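Local coordinates for protein tropomodulin (Caenorhabditis elegans, PDB 1PGV) that probably caps the pointed ends of actin filaments, blocking growth and loss of subunits there, and is represented here by its C-terminal domain, at residues V29-C32 and I33-R37; E146-M149 and M150-E154; S176-L179 and E180-Y183. One frame throughout, in Å; residues are numbered along the deposited sequence.

Contact 1 of 3, residues V29-C32 and I33-R37; sequences VESC and INRLR
Val29 and Ile33 touch one turn apart on the short helix 29-37, the first helix of a leucine-rich-repeat-type domain in which helices alternate with the strands of a parallel sheet. The apolar part of the contact is small: Val29 CG1 meets Ile33 CD1 at 4.0 Å, the two side chains crossing at a slant. Val29 also leans on Val54, while Ile33 packs on Arg58 and Ser61 of helix 56-66. Ile33 CG1 comes within 3.2 Å of Val29 O, beyond the oxygen end of that carbonyl.

The backbone supplies the regular i to i+4 bonds. Ile33 N donates to Val29 O (2.9 Å), Asn34 N to Glu30 O, Arg35 N to Ser31 O, and Leu36 N to Cys32 O (2.8 Å). The Asn34 side chain bends toward the same Glu30 carbonyl, but its ND2 is badly angled for a bond.

Polar side chains meet through water. Ser31 OG is anti to the backbone N (chi1 180°), which turns it along the helix toward Arg35, where it lies 3.7 Å from CD. One water bridges the pair, 2.8 Å from Ser31 OG and accepting from Arg35 NH1 at the edge of the guanidinium, in its plane. The same guanidinium is also held by a salt bridge from Arg35 NE to Asp40 OD2. Glu30 has a partner on the next helix, OE2 forming a salt bridge with Arg58 of helix 56-66.

On the inner side, Cys32 and Leu36 both rest on Val46 of strand 45-47, joining the helix to the edge of the sheet. The extended Arg37 chain reaches back along the helix, and Ile33 CG2 lies 3.4 Å above the guanidinium plane of Arg37, over its centre.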
# COMPACT_ATOMS: atom_id res chain seq x y z
N VAL A 29 -10.66 15.77 4.61
CA VAL A 29 -9.22 15.63 4.77
C VAL A 29 -8.71 16.27 6.05
O VAL A 29 -7.93 15.68 6.80
CB VAL A 29 -8.46 16.26 3.58
CG1 VAL A 29 -6.96 16.13 3.79
CG2 VAL A 29 -8.86 15.58 2.28
N GLU A 30 -9.16 17.50 6.31
CA GLU A 30 -8.74 18.23 7.50
C GLU A 30 -9.09 17.47 8.78
O GLU A 30 -8.26 17.35 9.69
CB GLU A 30 -9.40 19.61 7.52
CG GLU A 30 -8.57 20.68 8.19
CD GLU A 30 -7.18 20.80 7.58
OE1 GLU A 30 -7.07 20.80 6.33
OE2 GLU A 30 -6.21 20.91 8.35
N SER A 31 -10.31 16.96 8.86
CA SER A 31 -10.75 16.21 10.04
C SER A 31 -9.93 14.93 10.19
O SER A 31 -9.51 14.58 11.29
CB SER A 31 -12.23 15.87 9.94
OG SER A 31 -12.66 15.15 11.08
N CYS A 32 -9.70 14.24 9.08
CA CYS A 32 -8.93 13.00 9.10
C CYS A 32 -7.52 13.27 9.64
O CYS A 32 -7.01 12.50 10.45
CB CYS A 32 -8.84 12.41 7.69
SG CYS A 32 -10.37 11.65 7.10
N ILE A 33 -6.91 14.36 9.19
CA ILE A 33 -5.58 14.71 9.65
C ILE A 33 -5.56 14.86 11.17
O ILE A 33 -4.75 14.24 11.85
CB ILE A 33 -5.10 16.04 9.02
CG1 ILE A 33 -4.80 15.83 7.53
CG2 ILE A 33 -3.86 16.56 9.75
CD1 ILE A 33 -4.42 17.09 6.78
N ASN A 34 -6.48 15.67 11.69
CA ASN A 34 -6.55 15.88 13.13
C ASN A 34 -6.82 14.59 13.90
O ASN A 34 -6.19 14.33 14.92
CB ASN A 34 -7.62 16.91 13.48
CG ASN A 34 -7.24 18.32 13.05
OD1 ASN A 34 -6.14 18.79 13.34
ND2 ASN A 34 -8.15 19.00 12.36
N ARG A 35 -7.76 13.79 13.41
CA ARG A 35 -8.11 12.54 14.08
C ARG A 35 -6.98 11.51 14.06
O ARG A 35 -6.71 10.87 15.07
CB ARG A 35 -9.38 11.94 13.46
CG ARG A 35 -10.62 12.79 13.71
CD ARG A 35 -11.85 12.16 13.08
NE ARG A 35 -12.19 10.89 13.70
CZ ARG A 35 -13.08 10.03 13.20
NH1 ARG A 35 -13.72 10.32 12.07
NH2 ARG A 35 -13.34 8.89 13.83
N LEU A 36 -6.32 11.36 12.92
CA LEU A 36 -5.22 10.40 12.81
C LEU A 36 -4.07 10.79 13.74
O LEU A 36 -3.47 9.93 14.39
CB LEU A 36 -4.73 10.31 11.36
CG LEU A 36 -5.67 9.59 10.40
CD1 LEU A 36 -5.20 9.78 8.97
CD2 LEU A 36 -5.72 8.11 10.75
N ARG A 37 -3.78 12.08 13.81
CA ARG A 37 -2.70 12.57 14.67
C ARG A 37 -2.97 12.23 16.14
O ARG A 37 -2.04 11.93 16.89
CB ARG A 37 -2.55 14.09 14.53
CG ARG A 37 -1.93 14.54 13.23
CD ARG A 37 -1.82 16.06 13.18
NE ARG A 37 -1.16 16.52 11.97
CZ ARG A 37 -1.17 17.79 11.55
NH1 ARG A 37 -1.82 18.71 12.25
NH2 ARG A 37 -0.54 18.13 10.44
O HOH W 1 -13.34 12.59 10.24

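Contact 2 of 3, residues E146-M149 and M150-E154; sequences EMDM and MMAIE
Asp148 O takes two amide hydrogens from the next turn: Ala152 N at 3.0 Å, in the normal helical bond, and Met151 N at 3.2 Å, weak because its N-H...O angle is only 120°. Met151 N is itself shared, with a second weak bond to Met147 O. To either side of this looser spot the backbone is ordinary, Met150 N donating to Glu146 O and Ile153 N to Met149 O, each at 2.9 Å.

Sulfur and methyl groups carry the side-chain contact. Met147 and Met150 lie alongside each other, pointing the same way, and Met147 SD touches Met150 CE at 3.8 Å. Met150 CG stands between its own backbone N and carbonyl carbon (chi1 67°), the crowded position for a helix, and from there the chain runs extended. That turn swings CG back toward the preceding turn, 3.2 Å from Met147 O, and carries the thioether alongside Met147.

The helix is 143-155, the crossover of a beta-alpha-beta unit between strands 130-132 and 161-163, and it lies between two other helices. Met150 meets Glu170 and Arg174 of helix 169-190. Met149 packs against Leu115 and Leu119 of helix 112-121, as well as Ile164 and Phe166. On that helix too, Arg120 forms a salt bridge with Asp148 OD1 and touches Ala152, one turn on from the aspartate.

Glu146 is buried, and both its carboxylate oxygens have backbone partners: OE2 accepts from Ala167 N and OE1 from Ser168 N, just ahead of helix 169-190. Closer to home, Ile153 CG1 comes 3.1 Å from Met149 O, the same oxygen that its own amide binds.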
# COMPACT_ATOMS: atom_id res chain seq x y z
N GLU A 146 10.69 -5.50 -11.27
CA GLU A 146 9.91 -6.73 -11.17
C GLU A 146 10.62 -7.80 -10.34
O GLU A 146 9.99 -8.51 -9.56
CB GLU A 146 9.59 -7.27 -12.57
CG GLU A 146 8.61 -6.38 -13.32
CD GLU A 146 7.87 -7.13 -14.42
OE1 GLU A 146 7.88 -8.37 -14.39
OE2 GLU A 146 7.26 -6.47 -15.28
N MET A 147 11.94 -7.89 -10.48
CA MET A 147 12.71 -8.87 -9.71
C MET A 147 12.70 -8.51 -8.23
O MET A 147 12.66 -9.38 -7.36
CB MET A 147 14.14 -8.94 -10.24
CG MET A 147 14.19 -9.24 -11.73
SD MET A 147 13.52 -10.86 -12.15
CE MET A 147 14.34 -11.17 -13.72
N ASP A 148 12.73 -7.21 -7.94
CA ASP A 148 12.71 -6.70 -6.58
C ASP A 148 11.37 -7.10 -5.96
O ASP A 148 11.31 -7.76 -4.91
CB ASP A 148 12.82 -5.18 -6.61
CG ASP A 148 12.86 -4.55 -5.22
OD1 ASP A 148 12.23 -5.10 -4.28
OD2 ASP A 148 13.50 -3.49 -5.08
N MET A 149 10.30 -6.70 -6.63
CA MET A 149 8.93 -6.96 -6.18
C MET A 149 8.60 -8.43 -5.97
O MET A 149 7.97 -8.81 -4.97
CB MET A 149 7.93 -6.37 -7.17
CG MET A 149 7.94 -4.86 -7.24
SD MET A 149 6.63 -4.28 -8.31
CE MET A 149 6.49 -2.58 -7.75
N MET A 150 8.99 -9.28 -6.92
CA MET A 150 8.68 -10.69 -6.79
C MET A 150 9.36 -11.32 -5.58
O MET A 150 8.78 -12.18 -4.92
CB MET A 150 9.05 -11.47 -8.06
CG MET A 150 10.53 -11.55 -8.37
SD MET A 150 10.78 -12.66 -9.79
CE MET A 150 12.42 -13.31 -9.40
N MET A 151 10.57 -10.88 -5.26
CA MET A 151 11.26 -11.43 -4.11
C MET A 151 10.68 -10.89 -2.80
O MET A 151 10.59 -11.61 -1.81
CB MET A 151 12.76 -11.13 -4.17
CG MET A 151 13.45 -11.79 -5.37
SD MET A 151 13.03 -13.55 -5.52
CE MET A 151 14.01 -14.25 -4.24
N ALA A 152 10.30 -9.61 -2.81
CA ALA A 152 9.73 -8.98 -1.62
C ALA A 152 8.40 -9.64 -1.29
O ALA A 152 8.12 -9.95 -0.13
CB ALA A 152 9.50 -7.50 -1.87
N ILE A 153 7.59 -9.85 -2.31
CA ILE A 153 6.28 -10.47 -2.14
C ILE A 153 6.42 -11.91 -1.66
O ILE A 153 5.69 -12.36 -0.77
CB ILE A 153 5.49 -10.44 -3.47
CG1 ILE A 153 5.14 -8.99 -3.82
CG2 ILE A 153 4.23 -11.29 -3.36
CD1 ILE A 153 4.57 -8.80 -5.21
N GLU A 154 7.36 -12.64 -2.25
CA GLU A 154 7.57 -14.03 -1.88
C GLU A 154 7.94 -14.16 -0.40
O GLU A 154 7.62 -15.16 0.23
CB GLU A 154 8.67 -14.62 -2.77
CG GLU A 154 8.84 -16.12 -2.68
CD GLU A 154 9.76 -16.65 -3.76
OE1 GLU A 154 9.28 -16.91 -4.88
OE2 GLU A 154 10.96 -16.79 -3.47

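Contact 3 of 3, residues S176-L179 and E180-Y183; sequences SEAL and ERNY
Ala178 CB lies over one face of the Arg181 guanidinium, 3.8 Å above its plane and offset toward the rim, with Arg181 NH2 its nearest atom at 3.9 Å. Arg181 CG is anti to the backbone N (chi1 169°) and the chain bends at chi3, which brings the flat group back over the alanine. At its edge, NE (3.0 Å) and NH2 (3.1 Å) both donate to Asn182 OD1, side-on; the oxygen lies in the guanidinium plane, and both nitrogens reach it from the same face of the amide.

All this sits midway along the long C-terminal helix 169-190, which closes the repeat array. Backbone bonds Asn182 N to Ala178 O and Tyr183 N to Leu179 O, each 2.9 Å, fix the turn. On another side, a water donates to Ser176 O and, weakly, to Glu180 OE2.

Further out, Asn182 ND2 donates to Leu159 O and Asn156 O, positioning the amide whose oxygen Arg181 grips. Without that amide, as with an alanine in its place, those two carbonyls would probably lose this donor and the Arg181 guanidinium be freer to turn. The remaining hold on that group includes NH1 to Glu154 O, at the end of the preceding helix.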
# COMPACT_ATOMS: atom_id res chain seq x y z
N SER A 176 2.06 -15.14 -7.93
CA SER A 176 0.81 -15.89 -7.81
C SER A 176 0.95 -17.00 -6.77
O SER A 176 0.07 -17.18 -5.92
CB SER A 176 0.43 -16.49 -9.17
OG SER A 176 1.41 -17.41 -9.61
N GLU A 177 2.05 -17.75 -6.83
CA GLU A 177 2.27 -18.83 -5.87
C GLU A 177 2.33 -18.33 -4.43
O GLU A 177 1.76 -18.94 -3.52
CB GLU A 177 3.56 -19.58 -6.20
CG GLU A 177 3.46 -20.43 -7.44
CD GLU A 177 2.42 -21.52 -7.29
OE1 GLU A 177 2.58 -22.35 -6.37
OE2 GLU A 177 1.45 -21.54 -8.07
N ALA A 178 3.03 -17.22 -4.22
CA ALA A 178 3.15 -16.64 -2.90
C ALA A 178 1.80 -16.18 -2.36
O ALA A 178 1.48 -16.41 -1.19
CB ALA A 178 4.13 -15.47 -2.92
N LEU A 179 1.02 -15.52 -3.20
CA LEU A 179 -0.28 -15.02 -2.77
C LEU A 179 -1.21 -16.18 -2.43
O LEU A 179 -1.96 -16.13 -1.44
CB LEU A 179 -0.91 -14.13 -3.84
CG LEU A 179 -0.12 -12.85 -4.14
CD1 LEU A 179 -0.91 -11.97 -5.09
CD2 LEU A 179 0.17 -12.10 -2.84
N GLU A 180 -1.16 -17.23 -3.23
CA GLU A 180 -1.99 -18.41 -2.98
C GLU A 180 -1.55 -19.08 -1.68
O GLU A 180 -2.37 -19.53 -0.88
CB GLU A 180 -1.89 -19.40 -4.14
CG GLU A 180 -2.83 -19.07 -5.29
CD GLU A 180 -4.28 -19.03 -4.85
OE1 GLU A 180 -4.76 -20.05 -4.30
OE2 GLU A 180 -4.95 -17.99 -5.05
N ARG A 181 -0.24 -19.16 -1.48
CA ARG A 181 0.33 -19.74 -0.27
C ARG A 181 -0.20 -18.96 0.94
O ARG A 181 -0.60 -19.55 1.96
CB ARG A 181 1.86 -19.65 -0.32
CG ARG A 181 2.60 -19.98 0.97
CD ARG A 181 4.01 -19.36 0.93
NE ARG A 181 3.95 -17.91 1.06
CZ ARG A 181 4.94 -17.07 0.74
NH1 ARG A 181 6.08 -17.54 0.25
NH2 ARG A 181 4.78 -15.77 0.92
N ASN A 182 -0.19 -17.63 0.84
CA ASN A 182 -0.67 -16.79 1.94
C ASN A 182 -2.17 -16.97 2.16
O ASN A 182 -2.64 -16.97 3.30
CB ASN A 182 -0.35 -15.32 1.66
CG ASN A 182 1.14 -15.04 1.67
OD1 ASN A 182 1.93 -15.88 2.10
ND2 ASN A 182 1.53 -13.85 1.21
N TYR A 183 -2.93 -17.13 1.08
CA TYR A 183 -4.37 -17.31 1.21
C TYR A 183 -4.63 -18.62 1.95
O TYR A 183 -5.53 -18.70 2.79
CB TYR A 183 -5.02 -17.33 -0.17
CG TYR A 183 -6.51 -17.57 -0.14
CD1 TYR A 183 -7.03 -18.86 -0.13
CD2 TYR A 183 -7.41 -16.50 -0.13
CE1 TYR A 183 -8.41 -19.09 -0.10
CE2 TYR A 183 -8.79 -16.71 -0.10
CZ TYR A 183 -9.28 -18.00 -0.09
OH TYR A 183 -10.64 -18.21 -0.07
O HOH W 2 -2.38 -16.37 -6.78

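Along the chain the three contacts come in series, each local to a single helix: contact 1 in helix 29-37, contact 2 in helix 143-155, contact 3 in helix 169-190. Contact 1 lies across the chain's centre from the others, its centre about 33 Å from that of contact 2 and about 35 Å from that of contact 3. It marks the strand 45-47 end of the five-stranded parallel sheet. Contacts 2 and 3, centres about 13 Å apart, touch: Ala178 CB packs on Glu154 CA, and Arg181 NH1 probably hydrogen-bonds to Glu154 O. They join the last two helices at the strand 161-163 end of the domain.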